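Local coordinates for periplasmic cell division protein (SufI) (Aquifex aeolicus, PDB 6SYY) that is a multicopper oxidase that binds copper ions and probably couples the oxidation of its substrates to the reduction of oxygen, at residues D81-Y85 against Q169-A175; I204-F210 against F226-L232; N425-V429 against E501-Y505. All blocks are in the same frame, centred on the assembly; numbering follows the deposited sequence.

Overall arrangement
From the N terminus, interaction 1 comes first: strand 80-86 meets the end of helix 166-172, closing a long excursion that runs through strands 117-120 and 154-160. Interaction 2 follows, where strand 200-208 turns back through a short strandless connection to pair with strand 230-233. Interaction 3 lies far along the chain, in the range 387-527, and brings the loop before strand 432-433 onto the start of strand 503-509. The three loops follow one another without crossing. Interactions 1 and 2 touch through Tyr171, whose OH probably bonds Thr209 N, and so join neighbouring cupredoxin-like regions; interaction 3 stands apart, its nearest atoms about 17 Å from interaction 1.

Interaction 1 of 3, residues D81-Y85 against Q169-A175; sequences DMLVY and QVYYGLA
Leu83 and Gly173 bring a strand of the first cupredoxin-like region against the end of helix 166-172, which finishes in a Schellman motif. Gly173, at positive phi (139°), takes the reversal, with Gly173 N and Leu174 N bonding back to carbonyls of the last turn. The polar link across the contact is Leu83 N to Tyr172 O at 2.8 Å, the donor lying well above the carbonyl plane. Beside it Gly173 CA comes 3.1 Å from Leu83 O in a CA-H...O contact. Gly173, with no side chain, lies directly against that oxygen, and the backbones of strand and turn meet here.

Apolar packing centres on Leu174. Its CG and CD2 both meet Leu83 CB, with Leu174 CD2 at 3.6 Å, while Leu83 CD1 also reaches Tyr172 CB. The Met82 chain bends at chi3 (66°), which brings its CE to 3.6 Å from Gly173 CA. Neighbouring residues hold the contact in place in the fold: Asn92 bonds both Tyr85 N and Gly173 O, and Pro160, next to the copper ligand His159 in sequence, packs on Tyr85 and Leu174.

Two aromatic rings take part. At the Tyr172 ring, Asp81 O lies at the edge, in the ring plane. The other contact is a CH-pi interaction, Leu174 CD2 sitting 3.8 Å from the centroid of the Tyr85 ring, almost on its normal.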
loop_
_atom_site.group_PDB
_atom_site.type_symbol
_atom_site.label_atom_id
_atom_site.label_comp_id
_atom_site.label_asym_id
_atom_site.label_seq_id
_atom_site.Cartn_x
_atom_site.Cartn_y
_atom_site.Cartn_z
ATOM N N ASP A 81 19.945 5.634 -11.763
ATOM C CA ASP A 81 20.363 4.496 -10.960
ATOM C C ASP A 81 19.256 4.155 -9.974
ATOM O O ASP A 81 18.877 4.991 -9.148
ATOM C CB ASP A 81 21.666 4.808 -10.225
ATOM C CG ASP A 81 22.859 4.912 -11.163
ATOM O OD1 ASP A 81 22.675 4.767 -12.389
ATOM O OD2 ASP A 81 23.987 5.138 -10.671
ATOM N N MET A 82 18.728 2.936 -10.067
ATOM C CA MET A 82 17.609 2.531 -9.231
ATOM C C MET A 82 17.735 1.060 -8.857
ATOM O O MET A 82 18.467 0.290 -9.487
ATOM C CB MET A 82 16.266 2.772 -9.929
ATOM C CG MET A 82 15.903 4.233 -10.092
ATOM S SD MET A 82 14.250 4.430 -10.766
ATOM C CE MET A 82 13.270 3.760 -9.428
ATOM N N LEU A 83 16.997 0.687 -7.815
ATOM C CA LEU A 83 16.839 -0.703 -7.417
ATOM C C LEU A 83 15.568 -1.270 -8.037
ATOM O O LEU A 83 14.566 -0.566 -8.188
ATOM C CB LEU A 83 16.774 -0.820 -5.892
ATOM C CG LEU A 83 18.051 -0.572 -5.077
ATOM C CD1 LEU A 83 17.718 -0.288 -3.616
ATOM C CD2 LEU A 83 18.985 -1.763 -5.178
ATOM N N VAL A 84 15.613 -2.546 -8.414
ATOM C CA VAL A 84 14.440 -3.229 -8.944
ATOM C C VAL A 84 14.375 -4.621 -8.343
ATOM O O VAL A 84 15.396 -5.226 -8.007
ATOM C CB VAL A 84 14.437 -3.323 -10.491
ATOM C CG1 VAL A 84 14.359 -1.946 -11.117
ATOM C CG2 VAL A 84 15.661 -4.075 -10.993
ATOM N N TYR A 85 13.155 -5.118 -8.190
ATOM C CA TYR A 85 12.921 -6.534 -7.955
ATOM C C TYR A 85 12.847 -7.220 -9.313
ATOM O O TYR A 85 12.016 -6.850 -10.150
ATOM C CB TYR A 85 11.628 -6.754 -7.167
ATOM C CG TYR A 85 11.711 -6.428 -5.688
ATOM C CD1 TYR A 85 12.713 -6.966 -4.889
ATOM C CD2 TYR A 85 10.777 -5.590 -5.090
ATOM C CE1 TYR A 85 12.783 -6.674 -3.530
ATOM C CE2 TYR A 85 10.837 -5.292 -3.737
ATOM C CZ TYR A 85 11.841 -5.835 -2.961
ATOM O OH TYR A 85 11.900 -5.537 -1.618
ATOM N N GLN A 169 15.246 2.170 0.326
ATOM C CA GLN A 169 15.140 1.149 -0.710
ATOM C C GLN A 169 13.833 1.269 -1.485
ATOM O O GLN A 169 13.809 1.058 -2.703
ATOM C CB GLN A 169 15.293 -0.240 -0.096
ATOM C CG GLN A 169 16.681 -0.502 0.459
ATOM C CD GLN A 169 16.970 -1.977 0.623
ATOM O OE1 GLN A 169 16.159 -2.724 1.170
ATOM N NE2 GLN A 169 18.125 -2.409 0.132
ATOM N N VAL A 170 12.737 1.605 -0.804
ATOM C CA VAL A 170 11.480 1.833 -1.511
ATOM C C VAL A 170 11.627 3.007 -2.467
ATOM O O VAL A 170 11.282 2.917 -3.651
ATOM C CB VAL A 170 10.333 2.059 -0.512
ATOM C CG1 VAL A 170 9.067 2.495 -1.243
ATOM C CG2 VAL A 170 10.080 0.795 0.290
ATOM N N TYR A 171 12.177 4.117 -1.971
ATOM C CA TYR A 171 12.335 5.306 -2.798
ATOM C C TYR A 171 13.232 5.047 -4.000
ATOM O O TYR A 171 13.006 5.617 -5.074
ATOM C CB TYR A 171 12.893 6.452 -1.959
ATOM C CG TYR A 171 13.098 7.730 -2.737
ATOM C CD1 TYR A 171 12.017 8.522 -3.098
ATOM C CD2 TYR A 171 14.371 8.148 -3.107
ATOM C CE1 TYR A 171 12.194 9.690 -3.813
ATOM C CE2 TYR A 171 14.560 9.325 -3.816
ATOM C CZ TYR A 171 13.464 10.092 -4.165
ATOM O OH TYR A 171 13.628 11.264 -4.871
ATOM N N TYR A 172 14.245 4.197 -3.853
ATOM C CA TYR A 172 15.135 3.941 -4.977
ATOM C C TYR A 172 14.609 2.875 -5.929
ATOM O O TYR A 172 15.237 2.634 -6.967
ATOM C CB TYR A 172 16.539 3.578 -4.475
ATOM C CG TYR A 172 17.411 4.804 -4.365
ATOM C CD1 TYR A 172 17.454 5.550 -3.194
ATOM C CD2 TYR A 172 18.154 5.247 -5.449
ATOM C CE1 TYR A 172 18.232 6.691 -3.102
ATOM C CE2 TYR A 172 18.936 6.385 -5.366
ATOM C CZ TYR A 172 18.972 7.101 -4.189
ATOM O OH TYR A 172 19.746 8.232 -4.100
ATOM N N GLY A 173 13.480 2.239 -5.624
ATOM C CA GLY A 173 12.818 1.454 -6.647
ATOM C C GLY A 173 12.243 0.111 -6.247
ATOM O O GLY A 173 11.553 -0.521 -7.052
ATOM N N LEU A 174 12.508 -0.350 -5.027
ATOM C CA LEU A 174 11.983 -1.642 -4.586
ATOM C C LEU A 174 10.541 -1.439 -4.136
ATOM O O LEU A 174 10.264 -1.104 -2.984
ATOM C CB LEU A 174 12.848 -2.237 -3.483
ATOM C CG LEU A 174 14.293 -2.546 -3.868
ATOM C CD1 LEU A 174 15.035 -3.229 -2.717
ATOM C CD2 LEU A 174 14.332 -3.390 -5.135
ATOM N N ALA A 175 9.611 -1.629 -5.073
ATOM C CA ALA A 175 8.185 -1.510 -4.806
ATOM C C ALA A 175 7.428 -2.171 -5.947
ATOM O O ALA A 175 7.756 -1.966 -7.119
ATOM C CB ALA A 175 7.741 -0.047 -4.655
#

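Interaction 2 of 3, residues I204-F210 against F226-L232; sequences IIQDKTF and FWGDTIL
An antiparallel ladder with a classic beta bulge joins strand 204-208 to segment 226-232 in the second cupredoxin-like region. Gln206 with Leu232 and Lys208 with Thr230 are hydrogen-bonded pairs, and Asp207 with Ile231 is the non-hydrogen-bonded pair between them. In the first pair Gln206 N gives to Leu232 O at 2.9 Å and Leu232 N returns to Gln206 O. Lys208 and Thr230 exchange a similar pair of bonds. Asp229 and Thr230 together face Lys208, which makes the bulge.

Beyond it, side chains take over the pairing. Asp207 CG stands between its backbone N and carbonyl carbon (chi1 57°), a position that lets OD2 accept a hydrogen bond from Gly228 N, which meets it from above the carboxylate plane. The modelled 2.5 Å between Gly228 N and Asp207 OD2 is shorter than usual, and its exact length is doubtful. Arg259 NE forms a salt bridge to the same oxygen, which would probably keep the buried carboxylate ionised. The Gly228 backbone packs closely on the strand, its CA 3.8 Å from Lys208 N. Thr209 OG1 accepts from Asp229 N at 3.0 Å, and a water links this hydroxyl to Trp227 O.

On the face carrying Lys208 and Leu232, Leu232 CD1 touches Lys208 CB and meets the edge of the Phe210 ring at CE2, 4.1 Å away. On the Asp207 face, Ile231 CD1 packs against Asp207 CB at 3.7 Å. The Phe226 ring turns its edge to the strand, with Asp207 O near the ring plane, 4.0 Å from CE2.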
loop_
_atom_site.group_PDB
_atom_site.type_symbol
_atom_site.label_atom_id
_atom_site.label_comp_id
_atom_site.label_asym_id
_atom_site.label_seq_id
_atom_site.Cartn_x
_atom_site.Cartn_y
_atom_site.Cartn_z
ATOM N N ILE A 204 0.347 3.107 -9.454
ATOM C CA ILE A 204 1.282 3.184 -8.340
ATOM C C ILE A 204 1.794 4.621 -8.302
ATOM O O ILE A 204 2.669 5.003 -9.081
ATOM C CB ILE A 204 2.413 2.166 -8.483
ATOM C CG1 ILE A 204 1.828 0.747 -8.517
ATOM C CG2 ILE A 204 3.427 2.328 -7.353
ATOM C CD1 ILE A 204 2.700 -0.273 -9.213
ATOM N N ILE A 205 1.233 5.425 -7.402
ATOM C CA ILE A 205 1.528 6.853 -7.351
ATOM C C ILE A 205 2.679 7.098 -6.385
ATOM O O ILE A 205 2.643 6.671 -5.224
ATOM C CB ILE A 205 0.285 7.660 -6.949
ATOM C CG1 ILE A 205 -0.888 7.310 -7.864
ATOM C CG2 ILE A 205 0.581 9.152 -7.014
ATOM C CD1 ILE A 205 -2.144 8.095 -7.564
ATOM N N GLN A 206 3.704 7.793 -6.870
ATOM C CA GLN A 206 4.910 8.058 -6.105
ATOM C C GLN A 206 5.404 9.455 -6.441
ATOM O O GLN A 206 5.273 9.916 -7.577
ATOM C CB GLN A 206 6.008 7.039 -6.422
ATOM C CG GLN A 206 5.623 5.590 -6.192
ATOM C CD GLN A 206 6.770 4.651 -6.488
ATOM O OE1 GLN A 206 7.345 4.047 -5.581
ATOM N NE2 GLN A 206 7.121 4.531 -7.763
ATOM N N ASP A 207 5.971 10.132 -5.450
ATOM C CA ASP A 207 6.643 11.399 -5.687
ATOM C C ASP A 207 8.139 11.206 -5.500
ATOM O O ASP A 207 8.576 10.518 -4.570
ATOM C CB ASP A 207 6.114 12.514 -4.774
ATOM C CG ASP A 207 6.231 12.180 -3.301
ATOM O OD1 ASP A 207 6.167 10.987 -2.943
ATOM O OD2 ASP A 207 6.373 13.124 -2.495
ATOM N N LYS A 208 8.920 11.783 -6.413
ATOM C CA LYS A 208 10.371 11.651 -6.398
ATOM C C LYS A 208 11.001 12.962 -6.851
ATOM O O LYS A 208 10.346 13.822 -7.446
ATOM C CB LYS A 208 10.842 10.481 -7.285
ATOM C CG LYS A 208 10.425 9.118 -6.747
ATOM C CD LYS A 208 11.060 7.936 -7.471
ATOM C CE LYS A 208 10.624 6.629 -6.801
ATOM N NZ LYS A 208 10.976 5.419 -7.582
ATOM N N THR A 209 12.290 13.107 -6.553
ATOM C CA THR A 209 13.054 14.299 -6.891
ATOM C C THR A 209 14.282 13.894 -7.692
ATOM O O THR A 209 15.005 12.970 -7.299
ATOM C CB THR A 209 13.468 15.053 -5.626
ATOM O OG1 THR A 209 12.295 15.444 -4.900
ATOM C CG2 THR A 209 14.272 16.288 -5.980
ATOM N N PHE A 210 14.516 14.587 -8.808
ATOM C CA PHE A 210 15.619 14.299 -9.716
ATOM C C PHE A 210 16.563 15.489 -9.790
ATOM O O PHE A 210 16.120 16.643 -9.793
ATOM C CB PHE A 210 15.111 13.986 -11.125
ATOM C CG PHE A 210 14.190 12.810 -11.191
ATOM C CD1 PHE A 210 14.676 11.555 -11.514
ATOM C CD2 PHE A 210 12.834 12.960 -10.938
ATOM C CE1 PHE A 210 13.833 10.468 -11.584
ATOM C CE2 PHE A 210 11.983 11.874 -11.001
ATOM C CZ PHE A 210 12.486 10.624 -11.327
ATOM N N PHE A 226 9.956 12.122 3.594
ATOM C CA PHE A 226 10.429 12.646 2.325
ATOM C C PHE A 226 9.256 13.083 1.460
ATOM O O PHE A 226 8.232 12.396 1.382
ATOM C CB PHE A 226 11.259 11.608 1.567
ATOM C CG PHE A 226 11.663 12.063 0.192
ATOM C CD1 PHE A 226 12.847 12.756 -0.003
ATOM C CD2 PHE A 226 10.845 11.822 -0.903
ATOM C CE1 PHE A 226 13.209 13.191 -1.262
ATOM C CE2 PHE A 226 11.202 12.264 -2.157
ATOM C CZ PHE A 226 12.388 12.942 -2.338
ATOM N N TRP A 227 9.426 14.213 0.779
ATOM C CA TRP A 227 8.401 14.758 -0.104
ATOM C C TRP A 227 9.033 15.083 -1.449
ATOM O O TRP A 227 9.942 15.916 -1.525
ATOM C CB TRP A 227 7.750 15.999 0.512
ATOM C CG TRP A 227 7.057 15.693 1.797
ATOM C CD1 TRP A 227 7.643 15.396 2.995
ATOM C CD2 TRP A 227 5.645 15.638 2.017
ATOM N NE1 TRP A 227 6.682 15.160 3.947
ATOM C CE2 TRP A 227 5.446 15.305 3.374
ATOM C CE3 TRP A 227 4.528 15.841 1.202
ATOM C CZ2 TRP A 227 4.178 15.172 3.932
ATOM C CZ3 TRP A 227 3.271 15.707 1.756
ATOM C CH2 TRP A 227 3.104 15.376 3.108
ATOM N N GLY A 228 8.548 14.430 -2.503
ATOM C CA GLY A 228 9.145 14.559 -3.817
ATOM C C GLY A 228 8.600 15.731 -4.617
ATOM O O GLY A 228 7.457 16.149 -4.452
ATOM N N ASP A 229 9.452 16.248 -5.504
ATOM C CA ASP A 229 9.099 17.386 -6.344
ATOM C C ASP A 229 8.299 16.967 -7.576
ATOM O O ASP A 229 7.506 17.759 -8.100
ATOM C CB ASP A 229 10.378 18.119 -6.763
ATOM C CG ASP A 229 10.103 19.464 -7.399
ATOM O OD1 ASP A 229 8.971 19.976 -7.263
ATOM O OD2 ASP A 229 11.027 20.009 -8.039
ATOM N N THR A 230 8.480 15.732 -8.036
ATOM C CA THR A 230 7.918 15.248 -9.288
ATOM C C THR A 230 6.995 14.069 -9.010
ATOM O O THR A 230 7.370 13.142 -8.286
ATOM C CB THR A 230 9.041 14.828 -10.244
ATOM O OG1 THR A 230 9.887 15.954 -10.514
ATOM C CG2 THR A 230 8.474 14.290 -11.546
ATOM N N ILE A 231 5.796 14.099 -9.587
ATOM C CA ILE A 231 4.818 13.036 -9.380
ATOM C C ILE A 231 4.959 12.005 -10.486
ATOM O O ILE A 231 5.074 12.348 -11.668
ATOM C CB ILE A 231 3.389 13.601 -9.332
ATOM C CG1 ILE A 231 3.319 14.747 -8.327
ATOM C CG2 ILE A 231 2.407 12.507 -8.949
ATOM C CD1 ILE A 231 3.625 14.323 -6.899
ATOM N N LEU A 232 4.949 10.732 -10.103
ATOM C CA LEU A 232 5.085 9.627 -11.035
ATOM C C LEU A 232 3.942 8.649 -10.829
ATOM O O LEU A 232 3.459 8.458 -9.709
ATOM C CB LEU A 232 6.422 8.889 -10.862
ATOM C CG LEU A 232 7.729 9.605 -11.217
ATOM C CD1 LEU A 232 8.127 10.606 -10.153
ATOM C CD2 LEU A 232 8.834 8.587 -11.408
HETATM O O HOH W 1 6.319 11.122 -0.015
HETATM O O HOH W 2 12.792 16.674 -2.441
HETATM O O HOH W 3 12.776 16.705 -9.465
#

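Interaction 3 of 3, residues N425-V429 against E501-Y505; sequences NNPKV and EHQIY
A small surface contact, part polar and part apolar, lays the irregular loop 425-429 over the beginning of strand 503-509 in the C-terminal cupredoxin-like region. Its polar half is a single bond: His502 NE2 gives to Asn425 O at 2.7 Å, with an angle of 160° at the hydrogen. The oxygen lies close to the imidazole plane, and the donor comes nearly head-on to the carbonyl. His502 CG is placed between the backbone N and carbonyl carbon (chi1 68°), and from there the ring extends toward the loop with NE2 leading. Asn426 OD1 passes 3.9 Å from the same NE2, its amide plane turned 32° from the ring; its hydrogen-bond partner is Arg524, while Asn426 ND2 is held by Asp423.

The apolar half belongs to Ile504, whose CG1, CG2 and CD1 pack against Pro427 and Val429 of the loop. The Pro427 ring and the Ile504 side chain approach each other end-on, Pro427 CG meeting Ile504 CG2 at 3.9 Å and Pro427 CD meeting both CG1 and CD1. Strand 520-525 lies alongside: Asn522 packs on Pro427 and Ile504 and bonds Lys428 O, and Arg524 packs on His502. Five residues beyond Ile504, the same strand ends in the copper ligand Cys509. Val429 crosses Ile504 at about a right angle, its CG1 resting 4.1 Å from Ile504 CD1.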
loop_
_atom_site.group_PDB
_atom_site.type_symbol
_atom_site.label_atom_id
_atom_site.label_comp_id
_atom_site.label_asym_id
_atom_site.label_seq_id
_atom_site.Cartn_x
_atom_site.Cartn_y
_atom_site.Cartn_z
ATOM N N ASN A 425 12.814 -15.254 18.423
ATOM C CA ASN A 425 11.556 -15.975 18.554
ATOM C C ASN A 425 10.738 -15.517 19.754
ATOM O O ASN A 425 9.532 -15.786 19.804
ATOM C CB ASN A 425 11.816 -17.477 18.657
ATOM C CG ASN A 425 12.359 -18.058 17.374
ATOM O OD1 ASN A 425 11.883 -17.741 16.282
ATOM N ND2 ASN A 425 13.365 -18.914 17.495
ATOM N N ASN A 426 11.358 -14.842 20.720
ATOM C CA ASN A 426 10.655 -14.304 21.886
ATOM C C ASN A 426 11.171 -12.902 22.178
ATOM O O ASN A 426 11.817 -12.655 23.204
ATOM C CB ASN A 426 10.821 -15.229 23.093
ATOM C CG ASN A 426 10.220 -16.601 22.858
ATOM O OD1 ASN A 426 9.014 -16.799 23.014
ATOM N ND2 ASN A 426 11.058 -17.554 22.469
ATOM N N PRO A 427 10.891 -11.943 21.287
ATOM C CA PRO A 427 11.403 -10.586 21.485
ATOM C C PRO A 427 10.496 -9.764 22.380
ATOM O O PRO A 427 9.450 -10.243 22.829
ATOM C CB PRO A 427 11.423 -10.027 20.063
ATOM C CG PRO A 427 10.180 -10.640 19.462
ATOM C CD PRO A 427 10.052 -12.027 20.074
ATOM N N LYS A 428 10.886 -8.520 22.638
ATOM C CA LYS A 428 9.984 -7.589 23.297
ATOM C C LYS A 428 8.760 -7.352 22.420
ATOM O O LYS A 428 8.867 -7.226 21.196
ATOM C CB LYS A 428 10.702 -6.268 23.589
ATOM C CG LYS A 428 9.838 -5.230 24.279
ATOM C CD LYS A 428 10.636 -4.011 24.723
ATOM C CE LYS A 428 9.706 -2.959 25.329
ATOM N NZ LYS A 428 10.432 -1.844 26.002
ATOM N N VAL A 429 7.587 -7.329 23.045
ATOM C CA VAL A 429 6.342 -7.005 22.363
ATOM C C VAL A 429 5.647 -5.909 23.153
ATOM O O VAL A 429 5.708 -5.887 24.388
ATOM C CB VAL A 429 5.416 -8.233 22.205
ATOM C CG1 VAL A 429 6.063 -9.277 21.307
ATOM C CG2 VAL A 429 5.063 -8.829 23.566
ATOM N N GLU A 501 2.089 -21.976 15.878
ATOM C CA GLU A 501 3.107 -21.290 16.661
ATOM C C GLU A 501 2.662 -19.859 16.916
ATOM O O GLU A 501 1.872 -19.290 16.160
ATOM C CB GLU A 501 4.470 -21.271 15.953
ATOM C CG GLU A 501 5.255 -22.559 16.027
ATOM C CD GLU A 501 6.675 -22.381 15.529
ATOM O OE1 GLU A 501 6.912 -21.451 14.727
ATOM O OE2 GLU A 501 7.557 -23.162 15.946
ATOM N N HIS A 502 3.188 -19.273 17.990
ATOM C CA HIS A 502 2.934 -17.865 18.251
ATOM C C HIS A 502 3.509 -17.014 17.122
ATOM O O HIS A 502 4.408 -17.433 16.387
ATOM C CB HIS A 502 3.531 -17.446 19.595
ATOM C CG HIS A 502 5.027 -17.457 19.622
ATOM N ND1 HIS A 502 5.759 -18.577 19.958
ATOM C CD2 HIS A 502 5.929 -16.482 19.362
ATOM C CE1 HIS A 502 7.048 -18.290 19.901
ATOM N NE2 HIS A 502 7.178 -17.025 19.543
ATOM N N GLN A 503 2.974 -15.804 16.988
ATOM C CA GLN A 503 3.299 -14.918 15.878
ATOM C C GLN A 503 3.833 -13.594 16.401
ATOM O O GLN A 503 3.327 -13.057 17.390
ATOM C CB GLN A 503 2.069 -14.669 14.998
ATOM C CG GLN A 503 1.491 -15.927 14.386
ATOM C CD GLN A 503 2.457 -16.590 13.431
ATOM O OE1 GLN A 503 3.038 -15.935 12.565
ATOM N NE2 GLN A 503 2.648 -17.895 13.592
ATOM N N ILE A 504 4.850 -13.071 15.727
ATOM C CA ILE A 504 5.423 -11.767 16.037
ATOM C C ILE A 504 5.125 -10.853 14.860
ATOM O O ILE A 504 5.677 -11.030 13.767
ATOM C CB ILE A 504 6.930 -11.847 16.307
ATOM C CG1 ILE A 504 7.204 -12.816 17.456
ATOM C CG2 ILE A 504 7.476 -10.465 16.612
ATOM C CD1 ILE A 504 6.434 -12.491 18.727
ATOM N N TYR A 505 4.257 -9.874 15.079
ATOM C CA TYR A 505 3.819 -8.982 14.023
ATOM C C TYR A 505 4.205 -7.551 14.363
ATOM O O TYR A 505 4.292 -7.175 15.533
ATOM C CB TYR A 505 2.310 -9.096 13.806
ATOM C CG TYR A 505 1.889 -10.398 13.163
ATOM C CD1 TYR A 505 2.567 -10.897 12.055
ATOM C CD2 TYR A 505 0.817 -11.130 13.663
ATOM C CE1 TYR A 505 2.187 -12.084 11.457
ATOM C CE2 TYR A 505 0.430 -12.320 13.074
ATOM C CZ TYR A 505 1.119 -12.792 11.973
ATOM O OH TYR A 505 0.739 -13.977 11.382
#